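Glutamate--tRNA ligase (Elizabethkingia anophelis, PDB 6B1Z) probably catalyses the ATP-dependent attachment of glutamate to its cognate tRNA, as a class I aminoacyl-tRNA synthetase. Local coordinates at residues L314-A319 with D328-E333; D35-K40 with K332-N337; E71-V76 with A306-V311; K11-F16 with P77-K82. All blocks are in the same frame, centred on the assembly; numbering follows the deposited sequence. Where two conformers were deposited one is given.

Contact 1: residues L314-A319 with D328-E333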
# COMPACT_ATOMS: atom_id res chain seq x y z
N LEU A 314 -3.18 -5.92 8.72
CA LEU A 314 -2.50 -4.88 9.52
C LEU A 314 -3.53 -4.25 10.46
O LEU A 314 -3.98 -3.11 10.29
CB LEU A 314 -1.83 -3.85 8.61
CG LEU A 314 -0.67 -4.38 7.77
CD1 LEU A 314 -0.20 -3.31 6.80
CD2 LEU A 314 0.49 -4.85 8.65
N GLY A 315 -3.87 -5.00 11.51
CA GLY A 315 -4.76 -4.50 12.54
C GLY A 315 -6.14 -5.11 12.54
O GLY A 315 -6.97 -4.72 13.36
N TRP A 316 -6.42 -6.05 11.64
CA TRP A 316 -7.67 -6.79 11.66
C TRP A 316 -7.32 -8.26 11.71
O TRP A 316 -6.43 -8.70 10.99
CB TRP A 316 -8.54 -6.46 10.44
CG TRP A 316 -9.75 -7.35 10.27
CD1 TRP A 316 -10.83 -7.45 11.11
CD2 TRP A 316 -10.02 -8.24 9.17
NE1 TRP A 316 -11.74 -8.36 10.61
CE2 TRP A 316 -11.26 -8.86 9.43
CE3 TRP A 316 -9.32 -8.58 8.01
CZ2 TRP A 316 -11.83 -9.79 8.56
CZ3 TRP A 316 -9.88 -9.51 7.15
CH2 TRP A 316 -11.12 -10.11 7.43
N SER A 317 -7.97 -8.99 12.61
CA SER A 317 -7.79 -10.44 12.70
C SER A 317 -9.17 -11.06 12.67
O SER A 317 -9.94 -10.91 13.64
CB SER A 317 -7.02 -10.83 13.96
OG SER A 317 -7.29 -9.96 15.04
N PRO A 318 -9.54 -11.73 11.58
CA PRO A 318 -10.84 -12.41 11.53
C PRO A 318 -10.98 -13.40 12.68
O PRO A 318 -10.01 -14.04 13.09
CB PRO A 318 -10.83 -13.11 10.17
CG PRO A 318 -9.38 -13.23 9.81
CD PRO A 318 -8.72 -12.02 10.39
N ALA A 319 -12.20 -13.51 13.19
CA ALA A 319 -12.44 -14.32 14.38
C ALA A 319 -12.05 -15.78 14.18
O ALA A 319 -11.74 -16.48 15.15
CB ALA A 319 -13.91 -14.23 14.80
N ASP A 328 -13.59 -12.00 -1.57
CA ASP A 328 -14.96 -12.37 -1.23
C ASP A 328 -15.07 -12.85 0.22
O ASP A 328 -16.05 -12.53 0.90
CB ASP A 328 -15.48 -13.45 -2.19
CG ASP A 328 -15.92 -12.87 -3.52
OD1 ASP A 328 -16.17 -11.65 -3.58
OD2 ASP A 328 -16.01 -13.65 -4.49
N GLU A 329 -14.09 -13.62 0.69
CA GLU A 329 -14.11 -14.06 2.08
C GLU A 329 -13.96 -12.88 3.05
O GLU A 329 -14.64 -12.83 4.08
CB GLU A 329 -13.03 -15.12 2.31
CG GLU A 329 -13.36 -16.43 1.60
CD GLU A 329 -12.22 -17.45 1.56
OE1 GLU A 329 -11.04 -17.05 1.49
OE2 GLU A 329 -12.52 -18.66 1.57
N MET A 330 -13.08 -11.93 2.72
CA MET A 330 -12.93 -10.75 3.57
C MET A 330 -14.20 -9.93 3.60
O MET A 330 -14.59 -9.43 4.66
CB MET A 330 -11.75 -9.90 3.09
CG MET A 330 -10.41 -10.55 3.36
SD MET A 330 -8.98 -9.49 3.12
CE MET A 330 -8.87 -9.40 1.34
N ILE A 331 -14.86 -9.76 2.45
CA ILE A 331 -16.15 -9.06 2.43
C ILE A 331 -17.15 -9.73 3.36
O ILE A 331 -17.88 -9.07 4.11
CB ILE A 331 -16.70 -8.97 0.99
CG1 ILE A 331 -15.88 -7.97 0.17
CG2 ILE A 331 -18.18 -8.57 1.02
CD1 ILE A 331 -16.12 -8.06 -1.33
N LYS A 332 -17.19 -11.06 3.34
CA LYS A 332 -18.20 -11.77 4.13
C LYS A 332 -17.97 -11.60 5.63
O LYS A 332 -18.93 -11.54 6.40
CB LYS A 332 -18.22 -13.25 3.74
N GLU A 333 -16.72 -11.51 6.08
CA GLU A 333 -16.48 -11.55 7.52
C GLU A 333 -15.93 -10.26 8.11
O GLU A 333 -15.80 -10.19 9.34
CB GLU A 333 -15.54 -12.71 7.87
CG GLU A 333 -14.15 -12.65 7.29
CD GLU A 333 -13.32 -13.85 7.72
OE1 GLU A 333 -13.46 -14.26 8.89
OE2 GLU A 333 -12.55 -14.39 6.90
O HOH W 1 -14.18 -9.53 11.33
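A Met-aromatic contact joins Trp316, in the loop after helix 304-312, to Met330 on helix 327-333, and Glu333, at the end of that helix, meets the neighbouring atoms of the same benzo rim. The tryptophan turns its six-membered ring toward the helix. Its CZ3 lies 4.0 Å from Met330 CG, and the sulfur SD sits 5.4 Å from the centroid of that ring, 73° off its normal, so it approaches the ring obliquely. Along the same rim Glu333 CG meets Trp316 CZ2 at 3.9 Å, close to the indole plane. The glutamate crosses the indole at roughly a right angle, with its carboxylate plane nearly perpendicular to the ring. Having CG set between its backbone N and carbonyl carbon (chi1 62°), and a straight chain beyond, Glu333 carries its carboxylate to Pro318, where OE1 comes within 3.1 Å of CB. Pro318 also puts CD over the centre of one indole face, 4.0 Å above it, which holds the ring from a second direction. The polar edge is served by one water, which accepts from Trp316 NE1 at 2.8 Å and donates to the backbone O of Glu333 at 2.6 Å. Glu333 OE1 also lies close to the carboxylate of Asp320, a like-charged neighbour that could raise its proton affinity. Helix 26-41 lines this cluster, Tyr34 touching Trp316 and Leu37 touching Met330, while Phe334 meets the indole edge-to-face.

Contact 2: residues D35-K40 with K332-N337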
# COMPACT_ATOMS: atom_id res chain seq x y z
N ASP A 35 -12.73 0.72 3.73
CA ASP A 35 -13.91 1.32 3.11
C ASP A 35 -14.66 0.31 2.25
O ASP A 35 -15.89 0.15 2.36
CB ASP A 35 -13.52 2.49 2.22
CG ASP A 35 -13.24 3.76 2.96
OD1 ASP A 35 -13.97 4.07 3.93
OD2 ASP A 35 -12.30 4.48 2.53
N TYR A 36 -13.93 -0.34 1.34
CA TYR A 36 -14.54 -1.27 0.39
C TYR A 36 -15.16 -2.45 1.11
O TYR A 36 -16.32 -2.81 0.86
CB TYR A 36 -13.46 -1.73 -0.59
CG TYR A 36 -13.94 -2.62 -1.71
CD1 TYR A 36 -14.69 -2.10 -2.76
CD2 TYR A 36 -13.63 -3.97 -1.73
CE1 TYR A 36 -15.12 -2.91 -3.79
CE2 TYR A 36 -14.05 -4.79 -2.75
CZ TYR A 36 -14.81 -4.26 -3.78
OH TYR A 36 -15.24 -5.08 -4.81
N LEU A 37 -14.41 -3.06 2.03
CA LEU A 37 -14.92 -4.22 2.76
C LEU A 37 -16.14 -3.85 3.58
O LEU A 37 -17.12 -4.61 3.61
CB LEU A 37 -13.82 -4.79 3.66
CG LEU A 37 -12.59 -5.39 2.97
CD1 LEU A 37 -11.57 -5.89 3.99
CD2 LEU A 37 -13.00 -6.52 2.03
N PHE A 38 -16.12 -2.69 4.23
CA PHE A 38 -17.27 -2.28 5.04
C PHE A 38 -18.49 -2.04 4.17
O PHE A 38 -19.60 -2.48 4.50
CB PHE A 38 -16.92 -1.03 5.86
CG PHE A 38 -18.00 -0.63 6.83
CD1 PHE A 38 -18.16 -1.30 8.03
CD2 PHE A 38 -18.84 0.44 6.55
CE1 PHE A 38 -19.15 -0.93 8.92
CE2 PHE A 38 -19.82 0.82 7.45
CZ PHE A 38 -19.97 0.14 8.63
N ALA A 39 -18.31 -1.35 3.04
CA ALA A 39 -19.45 -1.11 2.14
C ALA A 39 -19.99 -2.42 1.58
O ALA A 39 -21.20 -2.67 1.61
CB ALA A 39 -19.04 -0.17 1.01
N LYS A 40 -19.11 -3.29 1.08
CA LYS A 40 -19.61 -4.51 0.45
C LYS A 40 -20.21 -5.47 1.47
O LYS A 40 -21.22 -6.14 1.19
CB LYS A 40 -18.50 -5.19 -0.36
CG LYS A 40 -18.04 -4.40 -1.58
CD LYS A 40 -19.20 -3.95 -2.49
CE LYS A 40 -19.07 -2.45 -2.87
NZ LYS A 40 -20.33 -1.81 -3.40
N LYS A 332 -17.19 -11.06 3.34
CA LYS A 332 -18.20 -11.77 4.13
C LYS A 332 -17.97 -11.60 5.63
O LYS A 332 -18.93 -11.54 6.40
CB LYS A 332 -18.22 -13.25 3.74
N GLU A 333 -16.72 -11.51 6.08
CA GLU A 333 -16.48 -11.55 7.52
C GLU A 333 -15.93 -10.26 8.11
O GLU A 333 -15.80 -10.19 9.34
CB GLU A 333 -15.54 -12.71 7.87
CG GLU A 333 -14.15 -12.65 7.29
CD GLU A 333 -13.32 -13.85 7.72
OE1 GLU A 333 -13.46 -14.26 8.89
OE2 GLU A 333 -12.55 -14.39 6.90
N PHE A 334 -15.67 -9.24 7.30
CA PHE A 334 -15.11 -8.00 7.84
C PHE A 334 -16.07 -7.35 8.83
O PHE A 334 -17.24 -7.12 8.53
CB PHE A 334 -14.79 -7.01 6.72
CG PHE A 334 -14.07 -5.77 7.21
CD1 PHE A 334 -12.76 -5.84 7.63
CD2 PHE A 334 -14.74 -4.55 7.28
CE1 PHE A 334 -12.09 -4.71 8.09
CE2 PHE A 334 -14.09 -3.41 7.74
CZ PHE A 334 -12.75 -3.49 8.14
N ASP A 335 -15.54 -7.05 10.01
CA ASP A 335 -16.29 -6.39 11.07
C ASP A 335 -15.44 -5.23 11.56
O ASP A 335 -14.39 -5.45 12.17
CB ASP A 335 -16.61 -7.36 12.20
CG ASP A 335 -17.48 -6.75 13.28
OD1 ASP A 335 -17.71 -5.52 13.27
OD2 ASP A 335 -17.94 -7.52 14.15
N LEU A 336 -15.88 -4.01 11.26
CA LEU A 336 -15.12 -2.82 11.63
C LEU A 336 -14.92 -2.74 13.14
O LEU A 336 -13.91 -2.19 13.61
CB LEU A 336 -15.84 -1.59 11.11
CG LEU A 336 -15.15 -0.24 11.07
CD1 LEU A 336 -13.84 -0.30 10.27
CD2 LEU A 336 -16.12 0.77 10.49
N ASN A 337 -15.85 -3.31 13.92
CA ASN A 337 -15.72 -3.31 15.37
C ASN A 337 -14.63 -4.26 15.86
O ASN A 337 -14.32 -4.24 17.06
CB ASN A 337 -17.06 -3.68 16.02
CG ASN A 337 -18.17 -2.68 15.71
OD1 ASN A 337 -17.98 -1.46 15.80
ND2 ASN A 337 -19.33 -3.19 15.34
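Leu37, on helix 26-41, lays its CB over the face of Phe334, just where the chain leaves helix 327-333. The CB atom is 4.0 Å from the ring centroid and 27° off the ring normal, a CH-pi contact, while CD1 of the same leucine reaches Phe334 CD1 at 3.8 Å. Phe334 CG stands anti to its backbone N (chi1 -174°), which sets the ring beside its own carbonyl carbon, facing Leu37. The backbone of the helix comes in as well: Phe38 N is 3.8 Å from Phe334 CD2, and Phe38 CB lies near CE2. A second CH-pi contact follows two residues on, where the methyl CD2 of Leu336 rests over one face of the Phe38 ring, 4.1 Å from its centroid and shifted toward the CD1-CE1 rim. Leucine and phenylalanine thus pair twice, with the roles of the segments exchanged. Against this close apolar side stands the open one. Asp335 and Asn337 are exposed and make no contact with 35-40; there the chain looks after itself, Asp335 OD1 accepting from Asn337 N at 3.0 Å in an Asx turn, with the donor well above the carboxylate plane. Tyr34 adds a further aromatic neighbour to Phe334, and Ile227 of strand 225-229 touches both Phe38 and Leu336. No hydrogen bond or ion pair crosses between the two segments, so their cohesion rests on shape, aromatic faces and exclusion of water, with Asp335 and Asn337 kept to the exposed turn.

Contact 3: residues E71-V76 with A306-V311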
# COMPACT_ATOMS: atom_id res chain seq x y z
N GLU A 71 -7.87 -0.38 -9.31
CA GLU A 71 -8.19 -1.39 -10.32
C GLU A 71 -7.29 -2.61 -10.20
O GLU A 71 -7.75 -3.75 -10.34
CB GLU A 71 -8.11 -0.75 -11.72
CG GLU A 71 -9.26 0.25 -12.00
CD GLU A 71 -9.01 1.19 -13.18
OE1 GLU A 71 -7.94 1.11 -13.82
OE2 GLU A 71 -9.90 2.03 -13.47
N TRP A 72 -6.00 -2.39 -9.93
CA TRP A 72 -5.06 -3.51 -9.79
C TRP A 72 -5.48 -4.43 -8.64
O TRP A 72 -5.42 -5.66 -8.78
CB TRP A 72 -3.64 -2.97 -9.57
CG TRP A 72 -2.60 -4.05 -9.32
CD1 TRP A 72 -2.26 -5.06 -10.17
CD2 TRP A 72 -1.76 -4.20 -8.17
NE1 TRP A 72 -1.28 -5.84 -9.62
CE2 TRP A 72 -0.96 -5.34 -8.38
CE3 TRP A 72 -1.62 -3.49 -6.97
CZ2 TRP A 72 -0.02 -5.79 -7.46
CZ3 TRP A 72 -0.68 -3.95 -6.03
CH2 TRP A 72 0.10 -5.08 -6.29
N ILE A 73 -5.89 -3.84 -7.52
CA ILE A 73 -6.29 -4.61 -6.34
C ILE A 73 -7.70 -5.19 -6.48
O ILE A 73 -8.01 -6.20 -5.84
CB ILE A 73 -6.17 -3.71 -5.10
CG1 ILE A 73 -4.71 -3.29 -4.89
CG2 ILE A 73 -6.71 -4.41 -3.87
CD1 ILE A 73 -4.56 -2.05 -4.02
N GLY A 74 -8.54 -4.59 -7.31
CA GLY A 74 -9.89 -5.10 -7.50
C GLY A 74 -10.95 -4.43 -6.64
O GLY A 74 -11.90 -5.10 -6.23
N MET A 75 -10.82 -3.12 -6.37
CA MET A 75 -11.75 -2.37 -5.52
C MET A 75 -12.23 -1.13 -6.28
O MET A 75 -11.84 -0.01 -5.93
CB MET A 75 -11.10 -1.97 -4.20
CG MET A 75 -10.41 -3.08 -3.47
SD MET A 75 -9.90 -2.52 -1.83
CE MET A 75 -8.64 -1.29 -2.21
N VAL A 76 -13.08 -1.33 -7.28
CA VAL A 76 -13.52 -0.24 -8.15
C VAL A 76 -14.62 0.56 -7.46
O VAL A 76 -15.61 -0.04 -7.00
CB VAL A 76 -14.00 -0.78 -9.49
CG1 VAL A 76 -14.45 0.35 -10.39
CG2 VAL A 76 -12.90 -1.62 -10.17
N ALA A 306 -2.23 -11.44 -2.87
CA ALA A 306 -1.38 -11.60 -1.69
C ALA A 306 -1.13 -10.26 -1.02
O ALA A 306 -1.16 -10.15 0.21
CB ALA A 306 -0.05 -12.24 -2.09
N PHE A 307 -0.89 -9.23 -1.83
CA PHE A 307 -0.69 -7.88 -1.32
C PHE A 307 -1.88 -7.41 -0.48
O PHE A 307 -1.70 -6.93 0.65
CB PHE A 307 -0.46 -6.93 -2.49
CG PHE A 307 -0.36 -5.47 -2.09
CD1 PHE A 307 0.71 -5.03 -1.32
CD2 PHE A 307 -1.33 -4.56 -2.49
CE1 PHE A 307 0.80 -3.69 -0.95
CE2 PHE A 307 -1.26 -3.22 -2.13
CZ PHE A 307 -0.18 -2.78 -1.37
N ILE A 308 -3.10 -7.54 -1.01
CA ILE A 308 -4.24 -6.99 -0.27
C ILE A 308 -4.60 -7.87 0.93
O ILE A 308 -5.07 -7.35 1.95
CB ILE A 308 -5.42 -6.74 -1.24
CG1 ILE A 308 -6.37 -5.70 -0.63
CG2 ILE A 308 -6.11 -8.06 -1.62
CD1 ILE A 308 -5.70 -4.33 -0.41
N ASN A 309 -4.33 -9.18 0.87
CA ASN A 309 -4.47 -10.03 2.05
C ASN A 309 -3.53 -9.55 3.16
O ASN A 309 -3.93 -9.47 4.34
CB ASN A 309 -4.18 -11.49 1.63
CG ASN A 309 -4.70 -12.55 2.63
OD1 ASN A 309 -4.81 -13.73 2.27
ND2 ASN A 309 -4.97 -12.16 3.88
N MET A 310 -2.29 -9.22 2.80
CA MET A 310 -1.33 -8.73 3.79
C MET A 310 -1.80 -7.40 4.40
O MET A 310 -1.77 -7.22 5.62
CB MET A 310 0.04 -8.57 3.11
CG MET A 310 1.14 -8.00 4.01
SD MET A 310 1.15 -6.19 4.10
CE MET A 310 1.69 -5.76 2.46
N VAL A 311 -2.25 -6.48 3.55
CA VAL A 311 -2.66 -5.17 4.04
C VAL A 311 -3.85 -5.29 4.98
O VAL A 311 -3.91 -4.62 6.02
CB VAL A 311 -2.96 -4.23 2.85
CG1 VAL A 311 -3.57 -2.91 3.36
CG2 VAL A 311 -1.67 -3.92 2.08
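Ile73 drives a single methyl, CG2, against three carbons of Ile308 at once, a snug fit of one small group into the bend of a branched side chain. The methyl is 3.5 Å from Ile308 CG1, 3.6 Å from CD1 and 3.7 Å from CB, and the two isoleucines cross at about a right angle. Ile308 bends round the methyl: CG1 is anti to the backbone N (chi1 -158°) and the next torsion folds CD1 back, so the branch forms a shallow cradle. The other arm of Ile73 goes to the preceding residue of the partner helix, its CD1 meeting Phe307 CE2 at 4.0 Å on the edge of the ring and near its plane. Trp72 approaches the same phenylalanine, with CZ3 3.7 Å from Phe307 CD2. The two six-membered rings have centroids 5.5 Å apart and planes inclined by 35°. Val311 CG2, one turn further along helix 304-312, lies over one face of Phe307, and Tyr297 meets that ring too. Leu33 of helix 26-41 packs on Ile308, and Leu26 of that helix on Phe307, tying in a third helix. The contact is wholly apolar across the two segments. It lies at the point where helix 62-73 stops: Gly74, with positive phi, is the C-prime residue of a Schellman motif, Met75 N reaching back to the carbonyl O of the residue before Glu71 and Gly74 N bonding weakly to Glu71 O. A Schellman-terminated helix whose last turn is pressed onto the side of another helix is what these residues build within the catalytic domain.

Contact 4: residues K11-F16 with P77-K82. With FMT (formic acid), chain C.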
# COMPACT_ATOMS: atom_id res chain seq x y z
N LYS A 11 -28.84 2.66 4.23
CA LYS A 11 -27.84 2.28 3.24
C LYS A 11 -26.49 2.86 3.64
O LYS A 11 -26.33 4.08 3.72
CB LYS A 11 -28.24 2.77 1.86
CG LYS A 11 -27.42 2.17 0.71
CD LYS A 11 -28.08 0.91 0.17
CE LYS A 11 -27.98 0.82 -1.35
NZ LYS A 11 -26.61 0.44 -1.81
N VAL A 12 -25.52 1.98 3.88
CA VAL A 12 -24.17 2.41 4.22
C VAL A 12 -23.53 3.08 3.01
O VAL A 12 -23.61 2.59 1.88
CB VAL A 12 -23.34 1.21 4.70
CG1 VAL A 12 -21.86 1.51 4.70
CG2 VAL A 12 -23.82 0.78 6.09
N ARG A 13 -22.89 4.23 3.25
CA ARG A 13 -22.13 4.93 2.21
C ARG A 13 -20.82 5.40 2.81
O ARG A 13 -20.82 6.15 3.80
CB ARG A 13 -22.94 6.11 1.64
CG ARG A 13 -24.18 5.66 0.87
CD ARG A 13 -25.04 6.82 0.39
NE ARG A 13 -24.30 7.80 -0.39
CZ ARG A 13 -23.92 7.65 -1.66
NH1 ARG A 13 -24.17 6.53 -2.34
NH2 ARG A 13 -23.25 8.63 -2.25
N VAL A 14 -19.71 4.95 2.23
CA VAL A 14 -18.37 5.31 2.69
C VAL A 14 -17.64 5.99 1.53
O VAL A 14 -18.01 5.82 0.37
CB VAL A 14 -17.57 4.09 3.18
CG1 VAL A 14 -18.27 3.43 4.36
CG2 VAL A 14 -17.37 3.09 2.03
N ARG A 15 -16.59 6.74 1.85
CA ARG A 15 -15.81 7.35 0.78
C ARG A 15 -14.32 7.32 1.08
O ARG A 15 -13.88 7.55 2.21
CB ARG A 15 -16.26 8.81 0.50
CG ARG A 15 -15.70 9.89 1.45
CD ARG A 15 -16.10 9.69 2.91
NE ARG A 15 -15.76 10.86 3.71
CZ ARG A 15 -14.57 11.10 4.26
NH1 ARG A 15 -13.57 10.24 4.11
NH2 ARG A 15 -14.38 12.22 4.96
N PHE A 16 -13.55 7.02 0.04
CA PHE A 16 -12.11 7.17 0.05
C PHE A 16 -11.83 8.56 -0.50
O PHE A 16 -12.28 8.88 -1.62
CB PHE A 16 -11.47 6.06 -0.79
CG PHE A 16 -9.96 6.05 -0.75
CD1 PHE A 16 -9.28 6.11 0.45
CD2 PHE A 16 -9.24 5.93 -1.94
CE1 PHE A 16 -7.91 6.09 0.48
CE2 PHE A 16 -7.84 5.90 -1.91
CZ PHE A 16 -7.18 5.98 -0.70
N PRO A 77 -14.51 1.88 -7.38
CA PRO A 77 -15.56 2.68 -6.74
C PRO A 77 -16.89 2.59 -7.47
O PRO A 77 -16.96 2.50 -8.70
CB PRO A 77 -15.00 4.11 -6.80
CG PRO A 77 -13.51 3.92 -6.94
CD PRO A 77 -13.34 2.70 -7.76
N ASP A 78 -17.96 2.65 -6.68
CA ASP A 78 -19.31 2.73 -7.24
C ASP A 78 -19.63 4.11 -7.79
O ASP A 78 -20.44 4.24 -8.72
CB ASP A 78 -20.33 2.36 -6.15
CG ASP A 78 -20.15 0.95 -5.63
OD1 ASP A 78 -20.15 0.01 -6.46
OD2 ASP A 78 -19.98 0.78 -4.41
N GLU A 79 -19.03 5.14 -7.20
CA GLU A 79 -19.20 6.54 -7.59
C GLU A 79 -17.81 7.17 -7.59
O GLU A 79 -17.04 6.93 -6.66
CB GLU A 79 -20.13 7.28 -6.62
CG GLU A 79 -21.52 6.65 -6.54
CD GLU A 79 -22.40 7.22 -5.45
OE1 GLU A 79 -22.22 8.38 -5.02
OE2 GLU A 79 -23.32 6.47 -5.03
N SER A 80 -17.49 7.93 -8.65
CA SER A 80 -16.14 8.47 -8.83
C SER A 80 -16.15 9.44 -10.01
O SER A 80 -17.13 9.48 -10.76
CB SER A 80 -15.13 7.35 -9.08
OG SER A 80 -15.39 6.75 -10.33
N PRO A 81 -15.08 10.20 -10.23
CA PRO A 81 -15.03 10.99 -11.47
C PRO A 81 -15.11 10.12 -12.72
O PRO A 81 -15.73 10.52 -13.71
CB PRO A 81 -13.69 11.73 -11.36
CG PRO A 81 -13.42 11.81 -9.90
CD PRO A 81 -13.97 10.53 -9.31
N LYS A 82 -14.50 8.93 -12.70
CA LYS A 82 -14.51 8.08 -13.89
C LYS A 82 -15.88 7.46 -14.12
O LYS A 82 -16.32 7.31 -15.27
CB LYS A 82 -13.45 6.98 -13.75
CG LYS A 82 -13.28 6.05 -14.93
CD LYS A 82 -12.03 5.19 -14.73
CE LYS A 82 -11.74 4.31 -15.94
NZ LYS A 82 -10.42 3.62 -15.78
C FMT C . -11.05 12.43 5.69
O1 FMT C . -11.12 11.26 5.29
O2 FMT C . -11.96 13.02 6.30
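Arg13 runs extended as far as CD and then bends at chi3 (54°), which swings its guanidinium out toward Glu79; the glutamate, straight beyond CG, brings its carboxylate up to meet it. The two groups form an end-on, bidentate salt bridge. Arg13 NH1 donates to Glu79 OE2 at 2.8 Å, almost straight at 174°, and NH2 donates to OE1 at 3.0 Å, equally straight. Both oxygens lie in the guanidinium plane and are met on their syn sides, although the carboxylate is tilted by 26° against that plane. The buried arginine and glutamate thus probably neutralise each other, and further bonds fix them: Arg13 NH1 also pairs with Asp45, its NE bonds to the backbone O of Met221, and Glu79 OE1 is held by the hydroxyl of Tyr90. Two residues along the strand, Arg15 makes a similar fork to a formate, probably from the crystallisation liquor, with NH1 to O1 and NH2 to O2 both at 2.9 Å. Arg228 binds the same formate, consistent with a site for a carboxylate of the glutamate substrate, probably that of its side chain, as in related enzymes; Asp218 takes Arg15 NE. Strand 13-16 lies parallel to strand 45-48, and with helix 26-41 between them in sequence they make a beta-alpha-beta crossover of the Rossmann-type fold. Val14 packs on that helix, and Glu79 reaches in from the loop after helix 62-73, touching Ile47.

Overall arrangement
All four contacts lie in the class I catalytic domain. Along the chain, strand 13-16 of contact 4 comes first, then helix 26-41 of contact 2, then residues 71-82, shared out between contacts 3 and 4, and finally residues 306-337, which serve contacts 1, 2 and 3. Contacts 1 and 2 are neighbours, their centres 8 Å apart, and share the end of helix 327-333; the centre of contact 3 is 13 Å from that of contact 1 and 14 Å from that of contact 2. Contact 4 touches contact 2 through the salt bridge Lys40-Asp78 and contact 3 through Glu71-Lys82, but stays about 10 Å from contact 1 at the nearest atoms. Helix 26-41 thus links the Rossmann-type strands to helices 304-312 and 327-333.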